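Local coordinates for protein mandelate racemase/muconate lactonizing enzyme (PDB 4J3Z) that belongs to the enolase superfamily and probably catalyses an isomerase-type reaction that begins with proton abstraction next to a substrate carboxylate, at residues F192-R197 with E227-L232. Sequence-based numbering, arbitrary orientation.
Sequences FCAAIR and EPYDPL
Cys193 and Tyr229 bring helix 183-200 and the 3-10 turn 227-229 together with their CA atoms 6.1 Å apart, on the outside of the (beta/alpha)7beta-barrel, the modified TIM barrel of the enolase superfamily, where the loop after helix 216-226 leads into strand 233-235. Tyr229 has the largest share of the contact, much of it through its ring. With CG anti to its own carbonyl carbon (chi1 -44°), it lies against the helix, one face, toward its rim, over the Cys193-Ala194 peptide. Cys193 CB meets the ring at CD2, 3.4 Å away, while SG sits obliquely to the ring, 5.3 Å from its centroid, in a sulfur-aromatic contact. Farther out, Ala194 CB packs 3.6 Å from Tyr229 CE1. A serine in place of Tyr229 would probably uncover this helix backbone and leave a gap beside Cys193 and Ala194. Arg197 passes the ring edge with its CG, then bends at chi2 and chi3 to bring its guanidinium toward the turn. Asp230 forms a salt bridge with Arg221 of the second subunit, whose Leu183 packs on both Arg197 and Asp230, so the contact borders a subunit interface. Arg197 NH2 ends 2.7 Å from the backbone Tyr229 O.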
ATOM      1  N   PHE D 192      33.440  10.456  17.611  1.00 26.99           N
ATOM      2  CA  PHE D 192      32.801  11.686  18.095  1.00 26.22           C
ATOM      3  C   PHE D 192      31.653  11.424  19.058  1.00 27.79           C
ATOM      4  O   PHE D 192      31.596  12.038  20.127  1.00 29.34           O
ATOM      5  CB  PHE D 192      32.307  12.533  16.931  1.00 25.85           C
ATOM      6  CG  PHE D 192      33.196  13.700  16.602  1.00 25.45           C
ATOM      7  CD1 PHE D 192      34.466  13.502  16.060  1.00 25.90           C
ATOM      8  CD2 PHE D 192      32.756  14.997  16.814  1.00 24.25           C
ATOM      9  CE1 PHE D 192      35.279  14.579  15.750  1.00 25.56           C
ATOM     10  CE2 PHE D 192      33.559  16.074  16.495  1.00 24.47           C
ATOM     11  CZ  PHE D 192      34.824  15.866  15.967  1.00 25.08           C
ATOM     12  N   CYS D 193      30.746  10.519  18.689  1.00 27.74           N
ATOM     13  CA  CYS D 193      29.613  10.161  19.564  1.00 27.64           C
ATOM     14  C   CYS D 193      30.049   9.493  20.872  1.00 28.46           C
ATOM     15  O   CYS D 193      29.478   9.771  21.926  1.00 30.23           O
ATOM     16  CB  CYS D 193      28.615   9.247  18.837  1.00 26.04           C
ATOM     17  SG  CYS D 193      27.501  10.054  17.673  1.00 24.96           S
ATOM     18  N   ALA D 194      31.035   8.600  20.799  1.00 27.89           N
ATOM     19  CA  ALA D 194      31.547   7.901  21.998  1.00 28.59           C
ATOM     20  C   ALA D 194      32.152   8.849  23.030  1.00 30.12           C
ATOM     21  O   ALA D 194      31.840   8.747  24.219  1.00 31.78           O
ATOM     22  CB  ALA D 194      32.561   6.825  21.619  1.00 27.09           C
ATOM     23  N   ALA D 195      33.004   9.766  22.568  1.00 29.90           N
ATOM     24  CA  ALA D 195      33.719  10.694  23.451  1.00 29.98           C
ATOM     25  C   ALA D 195      32.780  11.693  24.102  1.00 29.91           C
ATOM     26  O   ALA D 195      32.914  11.999  25.293  1.00 29.99           O
ATOM     27  CB  ALA D 195      34.830  11.418  22.692  1.00 29.27           C
ATOM     28  N   ILE D 196      31.828  12.198  23.321  1.00 29.90           N
ATOM     29  CA  ILE D 196      30.842  13.151  23.835  1.00 28.86           C
ATOM     30  C   ILE D 196      29.911  12.432  24.806  1.00 28.07           C
ATOM     31  O   ILE D 196      29.577  12.972  25.861  1.00 28.06           O
ATOM     32  CB  ILE D 196      30.061  13.850  22.701  1.00 28.65           C
ATOM     33  CG1 ILE D 196      31.015  14.658  21.814  1.00 28.50           C
ATOM     34  CG2 ILE D 196      28.995  14.777  23.270  1.00 28.61           C
ATOM     35  CD1 ILE D 196      30.451  15.046  20.458  1.00 27.99           C
ATOM     36  N   ARG D 197      29.540  11.199  24.463  1.00 27.91           N
ATOM     37  CA  ARG D 197      28.681  10.362  25.311  1.00 28.78           C
ATOM     38  C   ARG D 197      29.289  10.167  26.699  1.00 29.48           C
ATOM     39  O   ARG D 197      28.591  10.336  27.709  1.00 31.31           O
ATOM     40  CB  ARG D 197      28.438   8.992  24.658  1.00 29.06           C
ATOM     41  CG  ARG D 197      26.995   8.510  24.602  1.00 28.68           C
ATOM     42  CD  ARG D 197      26.218   8.641  25.907  1.00 29.62           C
ATOM     43  NE  ARG D 197      25.530   9.932  26.048  1.00 29.03           N
ATOM     44  CZ  ARG D 197      24.459  10.307  25.345  1.00 27.86           C
ATOM     45  NH1 ARG D 197      23.908  11.503  25.556  1.00 25.74           N
ATOM     46  NH2 ARG D 197      23.935   9.497  24.430  1.00 27.38           N
ATOM     47  N   GLU D 227      24.174   4.517  16.286  1.00 24.78           N
ATOM     48  CA  GLU D 227      23.062   4.066  17.128  1.00 24.65           C
ATOM     49  C   GLU D 227      23.435   3.734  18.573  1.00 24.67           C
ATOM     50  O   GLU D 227      22.753   4.211  19.494  1.00 24.44           O
ATOM     51  CB  GLU D 227      22.340   2.881  16.510  1.00 24.50           C
ATOM     52  CG  GLU D 227      21.065   3.251  15.785  1.00 24.08           C
ATOM     53  CD  GLU D 227      20.550   2.097  14.969  1.00 24.07           C
ATOM     54  OE1 GLU D 227      21.064   0.977  15.168  1.00 24.21           O
ATOM     55  OE2 GLU D 227      19.647   2.310  14.134  1.00 24.87           O
ATOM     56  N   PRO D 228      24.491   2.909  18.785  1.00 24.47           N
ATOM     57  CA  PRO D 228      24.867   2.579  20.164  1.00 24.44           C
ATOM     58  C   PRO D 228      25.016   3.795  21.092  1.00 24.85           C
ATOM     59  O   PRO D 228      24.939   3.644  22.314  1.00 25.14           O
ATOM     60  CB  PRO D 228      26.213   1.870  19.997  1.00 24.41           C
ATOM     61  CG  PRO D 228      26.115   1.217  18.659  1.00 24.64           C
ATOM     62  CD  PRO D 228      25.306   2.154  17.808  1.00 24.70           C
ATOM     63  N   TYR D 229      25.207   4.973  20.534  1.00 24.31           N
ATOM     64  CA  TYR D 229      25.351   6.157  21.320  1.00 24.29           C
ATOM     65  C   TYR D 229      24.090   6.932  21.558  1.00 24.05           C
ATOM     66  O   TYR D 229      24.113   7.925  22.209  1.00 24.29           O
ATOM     67  CB  TYR D 229      26.437   7.045  20.766  1.00 24.41           C
ATOM     68  CG  TYR D 229      27.617   6.267  20.398  1.00 24.32           C
ATOM     69  CD1 TYR D 229      28.467   5.797  21.356  1.00 24.81           C
ATOM     70  CD2 TYR D 229      27.853   5.924  19.096  1.00 24.04           C
ATOM     71  CE1 TYR D 229      29.539   5.032  21.021  1.00 24.84           C
ATOM     72  CE2 TYR D 229      28.919   5.167  18.762  1.00 24.16           C
ATOM     73  CZ  TYR D 229      29.752   4.731  19.731  1.00 24.82           C
ATOM     74  OH  TYR D 229      30.803   3.993  19.396  1.00 26.80           O
ATOM     75  N   ASP D 230      22.984   6.417  21.039  1.00 23.95           N
ATOM     76  CA  ASP D 230      21.656   6.997  21.225  1.00 24.32           C
ATOM     77  C   ASP D 230      21.482   8.472  20.910  1.00 23.97           C
ATOM     78  O   ASP D 230      21.076   9.248  21.766  1.00 23.78           O
ATOM     79  CB  ASP D 230      21.024   6.670  22.575  1.00 23.55           C
ATOM     80  CG  ASP D 230      19.572   7.109  22.640  1.00 24.64           C
ATOM     81  OD1 ASP D 230      18.846   6.880  21.664  1.00 25.19           O
ATOM     82  OD2 ASP D 230      19.153   7.701  23.642  1.00 24.81           O
ATOM     83  N   PRO D 231      21.821   8.870  19.696  1.00 23.74           N
ATOM     84  CA  PRO D 231      21.628  10.291  19.324  1.00 23.37           C
ATOM     85  C   PRO D 231      20.150  10.680  19.280  1.00 23.43           C
ATOM     86  O   PRO D 231      19.327   9.903  18.768  1.00 23.05           O
ATOM     87  CB  PRO D 231      22.216  10.373  17.917  1.00 22.97           C
ATOM     88  CG  PRO D 231      22.118   8.984  17.379  1.00 23.81           C
ATOM     89  CD  PRO D 231      22.247   8.043  18.551  1.00 23.59           C
ATOM     90  N   LEU D 232      19.818  11.864  19.804  1.00 23.19           N
ATOM     91  CA  LEU D 232      18.427  12.338  19.816  1.00 23.57           C
ATOM     92  C   LEU D 232      17.857  12.478  18.417  1.00 24.11           C
ATOM     93  O   LEU D 232      16.638  12.321  18.226  1.00 25.10           O
ATOM     94  CB  LEU D 232      18.283  13.670  20.557  1.00 24.00           C
ATOM     95  CG  LEU D 232      16.868  14.166  20.916  1.00 23.62           C
ATOM     96  CD1 LEU D 232      16.888  15.107  22.103  1.00 22.79           C
ATOM     97  CD2 LEU D 232      16.188  14.853  19.752  1.00 24.99           C
TER